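Protein argonaute 5 (Arabidopsis thaliana, PDB 4G0O) probably binds the 5' nucleotide of small RNAs through its MID domain, whose nucleotide specificity loop sorts these RNAs for gene regulation. Local coordinates at residues T21-G26 and I80-D85; P28-K33 and N114-Q119; E64-I69 and R95-E100; G88-I93 and S105-P110. All coordinates share one frame; numbering follows the deposited sequence.

The four contacts pack helices and loops round the central parallel sheet of the MID domain. Contacts 1 and 4 meet on it: Val81 N lies 2.8 Å from Gln106 O, a probable hydrogen bond between neighbouring strands. Contact 2 packs a helix beside contact 1, with Ile80 CD1 3.7 Å from Cys32 SG, and reaches contact 4 through Phe31. Contacts 3 and 4 share helix 90-101; their centres are about 12 Å apart and Leu66 CD2 comes 4.3 Å from Ile93 CG2. Contacts 2 and 3 lie on opposite sides of the chain's centre, their own centres about 24 Å apart. The bound sulfate sits in contact 4, weakly bonded to Tyr90 and Gln106 and also hydrogen-bonded to Lys131.

Contact 1. Residues T21-G26 and I80-D85; sequences TRIDRG and IVILPD
Asp85 receives the backbone of Thr21 and Arg22 on one carboxylate oxygen. Thr21 N donates to Asp85 OD1 at 2.9 Å, meeting it on the syn side but 31° out of the carboxylate plane; Arg22 N adds a weak bond to the same Asp85 OD1 at 3.1 Å. Two waters also donate to OD1: one bridges to Thr21 OG1, the other, 2.9 Å from Asp85 OD1, bridges weakly to Arg22 NE. The second oxygen, OD2, pairs with the hydroxyl of Ser20, which holds the carboxylate against rotation.

Arg22 lies across Asp85 rather than gripping it. Its CB passes 3.5 Å from Asp85 OD2, and the chain then bends at chi2 and chi3, bringing the guanidinium in nearly perpendicular to the carboxylate, the planes 81° apart. The salt bridge is long, Arg22 NE 3.9 Å from Asp85 OD1.

In this Rossmann-like fold, the contact ties the loop after strand 7-18 to the turn after strand 78-82; that turn probably forms part of the nucleotide specificity loop, as judged from related MID domains. With an alanine at Asp85, the N-H groups of Thr21 and Arg22 would probably lose their shared acceptor, and the Ser20 hydroxyl and Arg22 guanidinium their carboxylate partner.

Nearer the sheet, Ile23 and Ile82 meet tip to tip, Ile23 CD1 4.1 Å from Ile82 CG2. Ile23 CG1 stands between its own N and carbonyl carbon (chi1 59°), and the extended outer bond carries CD1 to Ile82. Farther on, Asp24 OD1 accepts from Gly26 N at 2.6 Å, a capping bond before helix 27-42.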
loop_
_atom_site.group_PDB
_atom_site.type_symbol
_atom_site.label_atom_id
_atom_site.label_comp_id
_atom_site.label_asym_id
_atom_site.label_seq_id
_atom_site.Cartn_x
_atom_site.Cartn_y
_atom_site.Cartn_z
ATOM N N THR A 21 7.100 8.233 -11.824
ATOM C CA THR A 21 8.383 8.764 -12.242
ATOM C C THR A 21 8.624 10.149 -11.628
ATOM O O THR A 21 9.770 10.593 -11.414
ATOM C CB THR A 21 8.411 8.875 -13.762
ATOM O OG1 THR A 21 8.303 7.561 -14.335
ATOM C CG2 THR A 21 9.686 9.529 -14.218
ATOM N N ARG A 22 7.525 10.817 -11.325
ATOM C CA ARG A 22 7.565 12.225 -10.989
ATOM C C ARG A 22 8.105 12.492 -9.590
ATOM O O ARG A 22 8.795 13.483 -9.361
ATOM C CB ARG A 22 6.168 12.811 -11.116
ATOM C CG ARG A 22 6.148 14.091 -11.887
ATOM C CD ARG A 22 6.114 13.833 -13.384
ATOM N NE ARG A 22 4.740 13.855 -13.880
ATOM C CZ ARG A 22 4.019 14.965 -14.035
ATOM N NH1 ARG A 22 4.541 16.154 -13.736
ATOM N NH2 ARG A 22 2.774 14.886 -14.490
ATOM N N ILE A 23 7.795 11.606 -8.654
ATOM C CA ILE A 23 8.013 11.907 -7.242
ATOM C C ILE A 23 9.448 11.810 -6.797
ATOM O O ILE A 23 10.253 11.091 -7.388
ATOM C CB ILE A 23 7.138 11.035 -6.323
ATOM C CG1 ILE A 23 7.441 9.551 -6.549
ATOM C CG2 ILE A 23 5.680 11.325 -6.590
ATOM C CD1 ILE A 23 6.470 8.621 -5.822
ATOM N N ASP A 24 9.767 12.556 -5.743
ATOM C CA ASP A 24 11.083 12.468 -5.154
ATOM C C ASP A 24 11.332 11.023 -4.746
ATOM O O ASP A 24 10.409 10.325 -4.313
ATOM C CB ASP A 24 11.206 13.373 -3.937
ATOM C CG ASP A 24 12.581 13.292 -3.309
ATOM O OD1 ASP A 24 12.787 12.427 -2.427
ATOM O OD2 ASP A 24 13.470 14.071 -3.725
ATOM N N ARG A 25 12.574 10.574 -4.889
ATOM C CA ARG A 25 12.920 9.191 -4.590
ATOM C C ARG A 25 12.788 8.835 -3.110
ATOM O O ARG A 25 12.877 7.658 -2.751
ATOM C CB ARG A 25 14.340 8.869 -5.077
ATOM C CG ARG A 25 14.435 8.416 -6.543
ATOM C CD ARG A 25 13.872 6.992 -6.767
ATOM N NE ARG A 25 13.090 6.892 -8.004
ATOM C CZ ARG A 25 13.564 6.475 -9.179
ATOM N NH1 ARG A 25 14.838 6.109 -9.300
ATOM N NH2 ARG A 25 12.758 6.429 -10.241
ATOM N N GLY A 26 12.581 9.834 -2.251
ATOM C CA GLY A 26 12.471 9.579 -0.824
ATOM C C GLY A 26 11.034 9.529 -0.328
ATOM O O GLY A 26 10.766 9.183 0.818
ATOM N N ILE A 80 1.819 -2.069 -0.927
ATOM C CA ILE A 80 1.410 -0.685 -1.063
ATOM C C ILE A 80 1.857 -0.256 -2.439
ATOM O O ILE A 80 3.059 -0.230 -2.731
ATOM C CB ILE A 80 2.051 0.229 -0.013
ATOM C CG1 ILE A 80 1.574 -0.135 1.396
ATOM C CG2 ILE A 80 1.727 1.690 -0.307
ATOM C CD1 ILE A 80 2.531 0.339 2.468
ATOM N N VAL A 81 0.898 0.063 -3.302
ATOM C CA VAL A 81 1.259 0.407 -4.666
ATOM C C VAL A 81 1.164 1.900 -4.931
ATOM O O VAL A 81 0.104 2.502 -4.744
ATOM C CB VAL A 81 0.387 -0.327 -5.679
ATOM C CG1 VAL A 81 0.553 0.300 -7.070
ATOM C CG2 VAL A 81 0.752 -1.787 -5.694
ATOM N N ILE A 82 2.264 2.505 -5.372
ATOM C CA ILE A 82 2.167 3.874 -5.876
ATOM C C ILE A 82 1.933 3.860 -7.394
ATOM O O ILE A 82 2.793 3.442 -8.169
ATOM C CB ILE A 82 3.390 4.741 -5.491
ATOM C CG1 ILE A 82 3.521 4.856 -3.967
ATOM C CG2 ILE A 82 3.258 6.146 -6.062
ATOM C CD1 ILE A 82 4.851 5.482 -3.535
ATOM N N LEU A 83 0.763 4.342 -7.793
ATOM C CA LEU A 83 0.294 4.293 -9.182
ATOM C C LEU A 83 1.109 5.158 -10.131
ATOM O O LEU A 83 1.721 6.141 -9.724
ATOM C CB LEU A 83 -1.173 4.756 -9.256
ATOM C CG LEU A 83 -2.194 3.903 -8.507
ATOM C CD1 LEU A 83 -3.515 4.663 -8.340
ATOM C CD2 LEU A 83 -2.378 2.574 -9.253
ATOM N N PRO A 84 1.094 4.806 -11.422
ATOM C CA PRO A 84 1.762 5.636 -12.430
ATOM C C PRO A 84 1.267 7.078 -12.377
ATOM O O PRO A 84 0.205 7.343 -11.799
ATOM C CB PRO A 84 1.334 4.979 -13.742
ATOM C CG PRO A 84 1.155 3.567 -13.385
ATOM C CD PRO A 84 0.532 3.579 -12.012
ATOM N N ASP A 85 2.026 8.000 -12.954
ATOM C CA ASP A 85 1.611 9.397 -12.946
ATOM C C ASP A 85 0.381 9.617 -13.817
ATOM O O ASP A 85 -0.467 10.437 -13.493
ATOM C CB ASP A 85 2.757 10.311 -13.383
ATOM C CG ASP A 85 3.970 10.190 -12.474
ATOM O OD1 ASP A 85 5.092 10.022 -13.001
ATOM O OD2 ASP A 85 3.801 10.242 -11.231
HETATM O O HOH W 1 6.089 8.664 -15.683
HETATM O O HOH W 2 5.307 11.306 -15.615
#

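Contact 2. Residues P28-K33 and N114-Q119; sequences PQEFCK and NKLNKQ
Leu116 presses its two methyl groups against Phe31 and Glu30 on helix 27-42. The contact packs the junction of helices 110-115 and 118-131 against one of the helices flanking the parallel sheet of this Rossmann-like MID domain. No hydrogen bond crosses between the segments; the contact is made mostly by aliphatic and aromatic surface.

Along the second segment, Asn114 leans on Leu27, one turn before Phe31, and Lys115 reaches back with a weak bond from NZ to Arg111 O. Leu116 then breaks away from helical geometry with positive phi (46°), which turns the chain toward the next helix. Its CG lies anti to its own carbonyl carbon, chi1 -71°, and the isobutyl end spreads over the helix. CD2 fits into the angle between backbone and ring, 3.7 Å from Phe31 CA and equally 3.7 Å from Phe31 CD2, meeting the aromatic ring at its edge, in plane. CD1 goes to the other neighbour, 3.8 Å from Glu30 CG, where the glutamate chain is bent at chi2 and lays its OE2 3.8 Å from the same Leu116 CD1. Met121 from helix 118-131 touches both Leu116 and Phe31. A serine in place of Leu116 would probably strip the ring edge and Glu30 CG of their apolar partner, opening a gap between the helix and this turn.

Asn117 follows as the N-cap of helix 118-131, and Lys118 packs on Met38, a second touch on helix 27-42. The cap itself is loose: Gln119 N donates weakly, though nearly straight at 165°, to Asn117 OD1 at 3.4 Å.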
loop_
_atom_site.group_PDB
_atom_site.type_symbol
_atom_site.label_atom_id
_atom_site.label_comp_id
_atom_site.label_asym_id
_atom_site.label_seq_id
_atom_site.Cartn_x
_atom_site.Cartn_y
_atom_site.Cartn_z
ATOM N N PRO A 28 8.370 7.492 -1.350
ATOM C CA PRO A 28 7.833 6.171 -0.989
ATOM C C PRO A 28 8.166 5.749 0.444
ATOM O O PRO A 28 7.262 5.327 1.175
ATOM C CB PRO A 28 8.508 5.237 -2.002
ATOM C CG PRO A 28 8.647 6.083 -3.225
ATOM C CD PRO A 28 8.969 7.477 -2.704
ATOM N N GLN A 29 9.436 5.867 0.832
ATOM C CA GLN A 29 9.862 5.590 2.205
ATOM C C GLN A 29 9.162 6.472 3.220
ATOM O O GLN A 29 8.665 5.990 4.231
ATOM C CB GLN A 29 11.362 5.826 2.366
ATOM C CG GLN A 29 12.204 4.595 2.198
ATOM C CD GLN A 29 11.909 3.570 3.261
ATOM O OE1 GLN A 29 11.340 3.896 4.309
ATOM N NE2 GLN A 29 12.284 2.316 3.000
ATOM N N GLU A 30 9.169 7.773 2.962
ATOM C CA GLU A 30 8.591 8.727 3.897
ATOM C C GLU A 30 7.081 8.503 4.032
ATOM O O GLU A 30 6.554 8.428 5.151
ATOM C CB GLU A 30 8.909 10.157 3.452
ATOM C CG GLU A 30 7.949 11.221 3.979
ATOM C CD GLU A 30 8.223 11.627 5.423
ATOM O OE1 GLU A 30 9.102 11.025 6.086
ATOM O OE2 GLU A 30 7.544 12.558 5.902
ATOM N N PHE A 31 6.400 8.369 2.891
ATOM C CA PHE A 31 4.957 8.127 2.867
ATOM C C PHE A 31 4.551 6.834 3.572
ATOM O O PHE A 31 3.582 6.808 4.316
ATOM C CB PHE A 31 4.418 8.099 1.434
ATOM C CG PHE A 31 3.014 7.592 1.337
ATOM C CD1 PHE A 31 2.754 6.297 0.915
ATOM C CD2 PHE A 31 1.954 8.401 1.698
ATOM C CE1 PHE A 31 1.464 5.818 0.839
ATOM C CE2 PHE A 31 0.655 7.933 1.628
ATOM C CZ PHE A 31 0.407 6.639 1.193
ATOM N N CYS A 32 5.286 5.759 3.332
ATOM C CA CYS A 32 4.977 4.505 3.998
ATOM C C CYS A 32 5.304 4.599 5.483
ATOM O O CYS A 32 4.654 3.956 6.304
ATOM C CB CYS A 32 5.722 3.333 3.358
ATOM S SG CYS A 32 5.092 2.848 1.734
ATOM N N LYS A 33 6.306 5.402 5.833
ATOM C CA LYS A 33 6.692 5.514 7.235
ATOM C C LYS A 33 5.565 6.161 8.038
ATOM O O LYS A 33 5.207 5.685 9.116
ATOM C CB LYS A 33 8.001 6.289 7.403
ATOM C CG LYS A 33 8.391 6.512 8.867
ATOM C CD LYS A 33 9.833 6.999 9.022
ATOM C CE LYS A 33 10.841 5.845 9.035
ATOM N NZ LYS A 33 11.121 5.274 7.680
ATOM N N ASN A 114 2.115 12.601 -2.568
ATOM C CA ASN A 114 2.945 13.792 -2.470
ATOM C C ASN A 114 2.451 14.807 -1.423
ATOM O O ASN A 114 3.247 15.526 -0.835
ATOM C CB ASN A 114 3.062 14.467 -3.837
ATOM C CG ASN A 114 4.248 15.405 -3.912
ATOM O OD1 ASN A 114 5.348 15.061 -3.474
ATOM N ND2 ASN A 114 4.026 16.608 -4.440
ATOM N N LYS A 115 1.143 14.870 -1.201
ATOM C CA LYS A 115 0.580 15.827 -0.247
ATOM C C LYS A 115 0.843 15.413 1.205
ATOM O O LYS A 115 0.878 16.264 2.097
ATOM C CB LYS A 115 -0.925 15.990 -0.443
ATOM C CG LYS A 115 -1.409 16.588 -1.770
ATOM C CD LYS A 115 -2.901 16.207 -1.926
ATOM C CE LYS A 115 -3.611 16.826 -3.132
ATOM N NZ LYS A 115 -2.742 16.919 -4.332
ATOM N N LEU A 116 1.014 14.113 1.438
ATOM C CA LEU A 116 1.146 13.572 2.794
ATOM C C LEU A 116 0.078 14.161 3.733
ATOM O O LEU A 116 0.366 14.540 4.878
ATOM C CB LEU A 116 2.554 13.804 3.348
ATOM C CG LEU A 116 3.696 12.987 2.733
ATOM C CD1 LEU A 116 5.044 13.507 3.206
ATOM C CD2 LEU A 116 3.556 11.497 3.072
ATOM N N ASN A 117 -1.146 14.262 3.225
ATOM C CA ASN A 117 -2.254 14.741 4.029
ATOM C C ASN A 117 -2.615 13.684 5.067
ATOM O O ASN A 117 -2.785 12.508 4.742
ATOM C CB ASN A 117 -3.463 15.105 3.161
ATOM C CG ASN A 117 -4.400 16.088 3.863
ATOM O OD1 ASN A 117 -4.512 16.077 5.086
ATOM N ND2 ASN A 117 -5.047 16.955 3.097
ATOM N N LYS A 118 -2.707 14.089 6.324
ATOM C CA LYS A 118 -2.914 13.109 7.375
ATOM C C LYS A 118 -4.336 12.535 7.416
ATOM O O LYS A 118 -4.549 11.433 7.949
ATOM C CB LYS A 118 -2.481 13.666 8.732
ATOM C CG LYS A 118 -1.255 12.961 9.271
ATOM C CD LYS A 118 -0.361 13.901 10.062
ATOM C CE LYS A 118 -0.956 14.260 11.392
ATOM N NZ LYS A 118 0.028 15.110 12.147
ATOM N N GLN A 119 -5.294 13.262 6.844
ATOM C CA GLN A 119 -6.656 12.751 6.720
ATOM C C GLN A 119 -6.769 11.753 5.562
ATOM O O GLN A 119 -7.616 10.851 5.574
ATOM C CB GLN A 119 -7.660 13.889 6.536
ATOM C CG GLN A 119 -9.106 13.429 6.333
ATOM C CD GLN A 119 -9.700 12.710 7.559
ATOM O OE1 GLN A 119 -9.331 11.571 7.878
ATOM N NE2 GLN A 119 -10.633 13.374 8.236
#

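Contact 3. Residues E64-I69 and R95-E100; sequences EALLDI and RICETE
Leu66 of helix 62-72 fits against Ile96 and Cys97 of helix 90-101. These helices precede and follow strand 78-82 along the chain, and the contact joins them as a buried helix-helix seam of the Rossmann-like domain.

The first shell is wholly apolar. Ile96 CG2 is the centre of it: it lies 3.8 Å from Leu66 CD2 and 3.8 Å from Leu66 CB, while Ile96 CD1 closes on the same Leu66 CD2 at 4.1 Å. Because CG2 is anti to the backbone N of Ile96, the branch projects across to Leu66. Beside it, Cys97 SG approaches Leu66 CG at 4.0 Å. The leucine itself departs from staggered geometry, with chi2 only 7°, so its branch may be strained or less certainly placed.

The next shell packs round these groups. Leu101, farther along helix 90-101, touches both Leu66 and Ile96, and Ile96 also leans on Ile62 and Glu63 at the start of helix 62-72. Cys97 is placed by a backbone hydrogen bond to Ile103 and by side-chain contact with it. Beyond, the seam reaches the start of strand 105-108, where Cys97 CB sits 3.7 Å from Ser105 OG.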
loop_
_atom_site.group_PDB
_atom_site.type_symbol
_atom_site.label_atom_id
_atom_site.label_comp_id
_atom_site.label_asym_id
_atom_site.label_seq_id
_atom_site.Cartn_x
_atom_site.Cartn_y
_atom_site.Cartn_z
ATOM N N GLU A 64 5.845 -7.338 -15.072
ATOM C CA GLU A 64 7.133 -7.845 -14.571
ATOM C C GLU A 64 7.360 -7.636 -13.070
ATOM O O GLU A 64 7.734 -8.571 -12.363
ATOM C CB GLU A 64 8.305 -7.196 -15.343
ATOM C CG GLU A 64 9.701 -7.710 -14.952
ATOM C CD GLU A 64 10.662 -6.629 -14.420
ATOM O OE1 GLU A 64 10.275 -5.872 -13.493
ATOM O OE2 GLU A 64 11.820 -6.554 -14.927
ATOM N N ALA A 65 7.173 -6.398 -12.603
ATOM C CA ALA A 65 7.423 -6.034 -11.203
ATOM C C ALA A 65 6.498 -6.777 -10.257
ATOM O O ALA A 65 6.932 -7.331 -9.257
ATOM C CB ALA A 65 7.250 -4.533 -11.004
ATOM N N LEU A 66 5.216 -6.794 -10.587
ATOM C CA LEU A 66 4.231 -7.422 -9.720
ATOM C C LEU A 66 4.547 -8.911 -9.579
ATOM O O LEU A 66 4.562 -9.450 -8.473
ATOM C CB LEU A 66 2.828 -7.210 -10.299
ATOM C CG LEU A 66 1.899 -6.129 -9.725
ATOM C CD1 LEU A 66 2.559 -5.196 -8.672
ATOM C CD2 LEU A 66 1.253 -5.329 -10.848
ATOM N N LEU A 67 4.833 -9.573 -10.695
ATOM C CA LEU A 67 5.118 -11.007 -10.639
ATOM C C LEU A 67 6.442 -11.269 -9.931
ATOM O O LEU A 67 6.600 -12.276 -9.252
ATOM C CB LEU A 67 5.095 -11.654 -12.026
ATOM C CG LEU A 67 5.368 -13.170 -12.001
ATOM C CD1 LEU A 67 4.181 -13.928 -11.428
ATOM C CD2 LEU A 67 5.751 -13.707 -13.380
ATOM N N ASP A 68 7.388 -10.349 -10.063
ATOM C CA ASP A 68 8.668 -10.497 -9.367
ATOM C C ASP A 68 8.453 -10.415 -7.858
ATOM O O ASP A 68 8.939 -11.250 -7.093
ATOM C CB ASP A 68 9.643 -9.405 -9.811
ATOM C CG ASP A 68 10.975 -9.476 -9.089
ATOM O OD1 ASP A 68 11.459 -8.411 -8.645
ATOM O OD2 ASP A 68 11.554 -10.581 -8.985
ATOM N N ILE A 69 7.707 -9.402 -7.434
ATOM C CA ILE A 69 7.465 -9.175 -6.007
ATOM C C ILE A 69 6.745 -10.365 -5.405
ATOM O O ILE A 69 7.062 -10.817 -4.306
ATOM C CB ILE A 69 6.643 -7.913 -5.817
ATOM C CG1 ILE A 69 7.571 -6.709 -5.933
ATOM C CG2 ILE A 69 5.942 -7.915 -4.464
ATOM C CD1 ILE A 69 7.006 -5.625 -6.723
ATOM N N ARG A 95 -6.403 -6.112 -11.189
ATOM C CA ARG A 95 -6.616 -7.400 -11.832
ATOM C C ARG A 95 -5.420 -8.322 -11.563
ATOM O O ARG A 95 -5.582 -9.460 -11.134
ATOM C CB ARG A 95 -6.848 -7.219 -13.347
ATOM C CG ARG A 95 -6.724 -8.522 -14.144
ATOM C CD ARG A 95 -6.932 -8.354 -15.645
ATOM N NE ARG A 95 -5.898 -7.536 -16.284
ATOM C CZ ARG A 95 -4.685 -7.975 -16.614
ATOM N NH1 ARG A 95 -3.810 -7.161 -17.202
ATOM N NH2 ARG A 95 -4.339 -9.229 -16.358
ATOM N N ILE A 96 -4.216 -7.813 -11.780
ATOM C CA ILE A 96 -3.018 -8.632 -11.619
ATOM C C ILE A 96 -2.852 -9.050 -10.166
ATOM O O ILE A 96 -2.584 -10.215 -9.860
ATOM C CB ILE A 96 -1.768 -7.878 -12.089
ATOM C CG1 ILE A 96 -1.777 -7.750 -13.613
ATOM C CG2 ILE A 96 -0.496 -8.579 -11.602
ATOM C CD1 ILE A 96 -0.757 -6.752 -14.143
ATOM N N CYS A 97 -3.025 -8.093 -9.265
ATOM C CA CYS A 97 -2.868 -8.375 -7.850
ATOM C C CYS A 97 -3.978 -9.266 -7.316
ATOM O O CYS A 97 -3.723 -10.337 -6.741
ATOM C CB CYS A 97 -2.823 -7.074 -7.043
ATOM S SG CYS A 97 -1.354 -6.078 -7.376
ATOM N N GLU A 98 -5.211 -8.814 -7.492
ATOM C CA GLU A 98 -6.336 -9.450 -6.814
ATOM C C GLU A 98 -6.696 -10.782 -7.459
ATOM O O GLU A 98 -6.791 -11.801 -6.778
ATOM C CB GLU A 98 -7.542 -8.508 -6.772
ATOM C CG GLU A 98 -7.246 -7.206 -6.020
ATOM C CD GLU A 98 -8.418 -6.225 -6.019
ATOM O OE1 GLU A 98 -9.118 -6.110 -7.052
ATOM O OE2 GLU A 98 -8.628 -5.565 -4.976
ATOM N N THR A 99 -6.867 -10.771 -8.774
ATOM C CA THR A 99 -7.278 -11.965 -9.485
ATOM C C THR A 99 -6.098 -12.864 -9.865
ATOM O O THR A 99 -6.126 -14.071 -9.608
ATOM C CB THR A 99 -8.094 -11.613 -10.755
ATOM O OG1 THR A 99 -7.256 -10.918 -11.682
ATOM C CG2 THR A 99 -9.273 -10.730 -10.411
ATOM N N GLU A 100 -5.053 -12.295 -10.462
ATOM C CA GLU A 100 -4.031 -13.148 -11.055
ATOM C C GLU A 100 -2.946 -13.694 -10.121
ATOM O O GLU A 100 -2.616 -14.882 -10.187
ATOM C CB GLU A 100 -3.474 -12.524 -12.336
ATOM C CG GLU A 100 -4.291 -12.960 -13.576
ATOM C CD GLU A 100 -4.641 -11.803 -14.485
ATOM O OE1 GLU A 100 -3.788 -10.902 -14.634
ATOM O OE2 GLU A 100 -5.756 -11.789 -15.054
#

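Contact 4. Residues G88-I93 and S105-P110; sequences GSYGKI and SQCCQP. With SO4 (sulfate ion), chain C.
Cys107 receives apolar contacts from Tyr90 and Ile93, one helical turn apart on helix 90-101. The ring of Tyr90 comes edge on, with CE2 3.8 Å from Cys107 CB. Ile93 CG2 reaches Cys107 SG at 4.1 Å. Ile62 of helix 62-72 and Leu83 touch Ile93, and Lys94 touches Cys107.

The same cysteine makes a sulfur-aromatic contact: SG lies 5.1 Å from the centroid of the Tyr90 ring and 80° off its normal, so it meets the edge rather than the face. With CG anti to its backbone N, chi1 172°, the tyrosine carries its ring across to the strand and its hydroxyl past the cysteine.

Polar interactions gather on a sulfate ion, most likely picked up from the crystallisation solution. Tyr90 OH gives a weak bond to sulfate O2 at 3.3 Å, where the oxygen sits near the ring plane. Gln106, on strand 105-108, bends at chi2 to bring its amide to the anion: NE2 donates weakly to sulfate O3 at 3.0 Å, and also weakly to Cys107 O at 3.3 Å. Gln106 OE1, itself an acceptor, lies equally near O3 at 3.0 Å and cannot bond to it, so the glutamine's hold is weak. Lys131 NZ hydrogen-bonds the sulfate as well, and its positive charge would help offset that of the anion.

Strand 78-82, helix 90-101 and strand 105-108 form a beta-alpha-beta crossover of the Rossmann-like MID fold. A tyrosine, a glutamine and a lysine round an anion there are consistent with the pocket that holds the 5' phosphate of the guide RNA in related Argonautes.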
loop_
_atom_site.group_PDB
_atom_site.type_symbol
_atom_site.label_atom_id
_atom_site.label_comp_id
_atom_site.label_asym_id
_atom_site.label_seq_id
_atom_site.Cartn_x
_atom_site.Cartn_y
_atom_site.Cartn_z
ATOM N N GLY A 88 -5.088 5.272 -15.760
ATOM C CA GLY A 88 -5.464 4.322 -16.795
ATOM C C GLY A 88 -4.908 2.920 -16.590
ATOM O O GLY A 88 -5.298 1.983 -17.293
ATOM N N SER A 89 -3.999 2.776 -15.621
ATOM C CA SER A 89 -3.388 1.485 -15.321
ATOM C C SER A 89 -4.015 0.786 -14.114
ATOM O O SER A 89 -3.741 -0.388 -13.871
ATOM C CB SER A 89 -1.886 1.647 -15.100
ATOM O OG SER A 89 -1.296 2.381 -16.159
ATOM N N TYR A 90 -4.854 1.491 -13.362
ATOM C CA TYR A 90 -5.381 0.955 -12.097
ATOM C C TYR A 90 -6.118 -0.381 -12.244
ATOM O O TYR A 90 -5.922 -1.298 -11.439
ATOM C CB TYR A 90 -6.263 1.999 -11.406
ATOM C CG TYR A 90 -7.025 1.507 -10.191
ATOM C CD1 TYR A 90 -8.413 1.420 -10.212
ATOM C CD2 TYR A 90 -6.368 1.167 -9.017
ATOM C CE1 TYR A 90 -9.126 0.987 -9.100
ATOM C CE2 TYR A 90 -7.074 0.735 -7.899
ATOM C CZ TYR A 90 -8.455 0.639 -7.949
ATOM O OH TYR A 90 -9.172 0.203 -6.849
ATOM N N GLY A 91 -6.957 -0.499 -13.269
ATOM C CA GLY A 91 -7.647 -1.756 -13.538
ATOM C C GLY A 91 -6.679 -2.903 -13.765
ATOM O O GLY A 91 -6.822 -3.964 -13.169
ATOM N N LYS A 92 -5.692 -2.679 -14.628
ATOM C CA LYS A 92 -4.642 -3.652 -14.861
ATOM C C LYS A 92 -3.979 -4.092 -13.545
ATOM O O LYS A 92 -3.830 -5.297 -13.284
ATOM C CB LYS A 92 -3.583 -3.078 -15.811
ATOM C CG LYS A 92 -2.559 -4.113 -16.237
ATOM C CD LYS A 92 -1.234 -3.489 -16.705
ATOM C CE LYS A 92 -1.263 -3.059 -18.169
ATOM N NZ LYS A 92 -0.002 -2.344 -18.550
ATOM N N ILE A 93 -3.592 -3.125 -12.712
ATOM C CA ILE A 93 -2.884 -3.444 -11.470
ATOM C C ILE A 93 -3.731 -4.250 -10.495
ATOM O O ILE A 93 -3.236 -5.187 -9.870
ATOM C CB ILE A 93 -2.342 -2.177 -10.772
ATOM C CG1 ILE A 93 -1.357 -1.456 -11.693
ATOM C CG2 ILE A 93 -1.669 -2.524 -9.428
ATOM C CD1 ILE A 93 -0.881 -0.131 -11.156
ATOM N N SER A 105 -3.579 -5.680 -2.200
ATOM C CA SER A 105 -2.906 -4.428 -2.509
ATOM C C SER A 105 -3.694 -3.190 -2.077
ATOM O O SER A 105 -4.922 -3.201 -2.015
ATOM C CB SER A 105 -2.584 -4.352 -4.006
ATOM O OG SER A 105 -3.774 -4.330 -4.774
ATOM N N GLN A 106 -2.968 -2.123 -1.794
ATOM C CA GLN A 106 -3.574 -0.808 -1.606
ATOM C C GLN A 106 -2.942 0.178 -2.596
ATOM O O GLN A 106 -1.731 0.445 -2.544
ATOM C CB GLN A 106 -3.370 -0.312 -0.178
ATOM C CG GLN A 106 -3.900 1.100 0.048
ATOM C CD GLN A 106 -5.400 1.191 -0.175
ATOM O OE1 GLN A 106 -6.159 0.364 0.320
ATOM N NE2 GLN A 106 -5.826 2.186 -0.936
ATOM N N CYS A 107 -3.763 0.697 -3.504
ATOM C CA CYS A 107 -3.285 1.593 -4.540
ATOM C C CYS A 107 -3.490 3.072 -4.163
ATOM O O CYS A 107 -4.556 3.471 -3.675
ATOM C CB CYS A 107 -3.947 1.256 -5.876
ATOM S SG CYS A 107 -3.580 -0.408 -6.518
ATOM N N CYS A 108 -2.446 3.866 -4.397
ATOM C CA CYS A 108 -2.385 5.264 -3.987
ATOM C C CYS A 108 -1.879 6.163 -5.092
ATOM O O CYS A 108 -0.809 5.920 -5.649
ATOM C CB CYS A 108 -1.434 5.402 -2.795
ATOM S SG CYS A 108 -1.998 4.556 -1.304
ATOM N N GLN A 109 -2.619 7.222 -5.390
ATOM C CA GLN A 109 -2.211 8.169 -6.422
ATOM C C GLN A 109 -0.994 9.013 -6.017
ATOM O O GLN A 109 -0.983 9.649 -4.958
ATOM C CB GLN A 109 -3.368 9.087 -6.786
ATOM C CG GLN A 109 -4.477 8.404 -7.535
ATOM C CD GLN A 109 -5.677 9.288 -7.661
ATOM O OE1 GLN A 109 -6.158 9.838 -6.667
ATOM N NE2 GLN A 109 -6.163 9.462 -8.886
ATOM N N PRO A 110 0.032 9.031 -6.879
ATOM C CA PRO A 110 1.286 9.744 -6.608
ATOM C C PRO A 110 1.105 11.233 -6.255
ATOM O O PRO A 110 1.857 11.758 -5.430
ATOM C CB PRO A 110 2.099 9.558 -7.909
ATOM C CG PRO A 110 1.102 9.124 -8.947
ATOM C CD PRO A 110 0.016 8.402 -8.215
HETATM S S SO4 C . -8.490 0.934 -3.184
HETATM O O1 SO4 C . -8.333 2.364 -3.471
HETATM O O2 SO4 C . -7.507 0.177 -4.005
HETATM O O3 SO4 C . -8.316 0.689 -1.742
HETATM O O4 SO4 C . -9.860 0.512 -3.513
#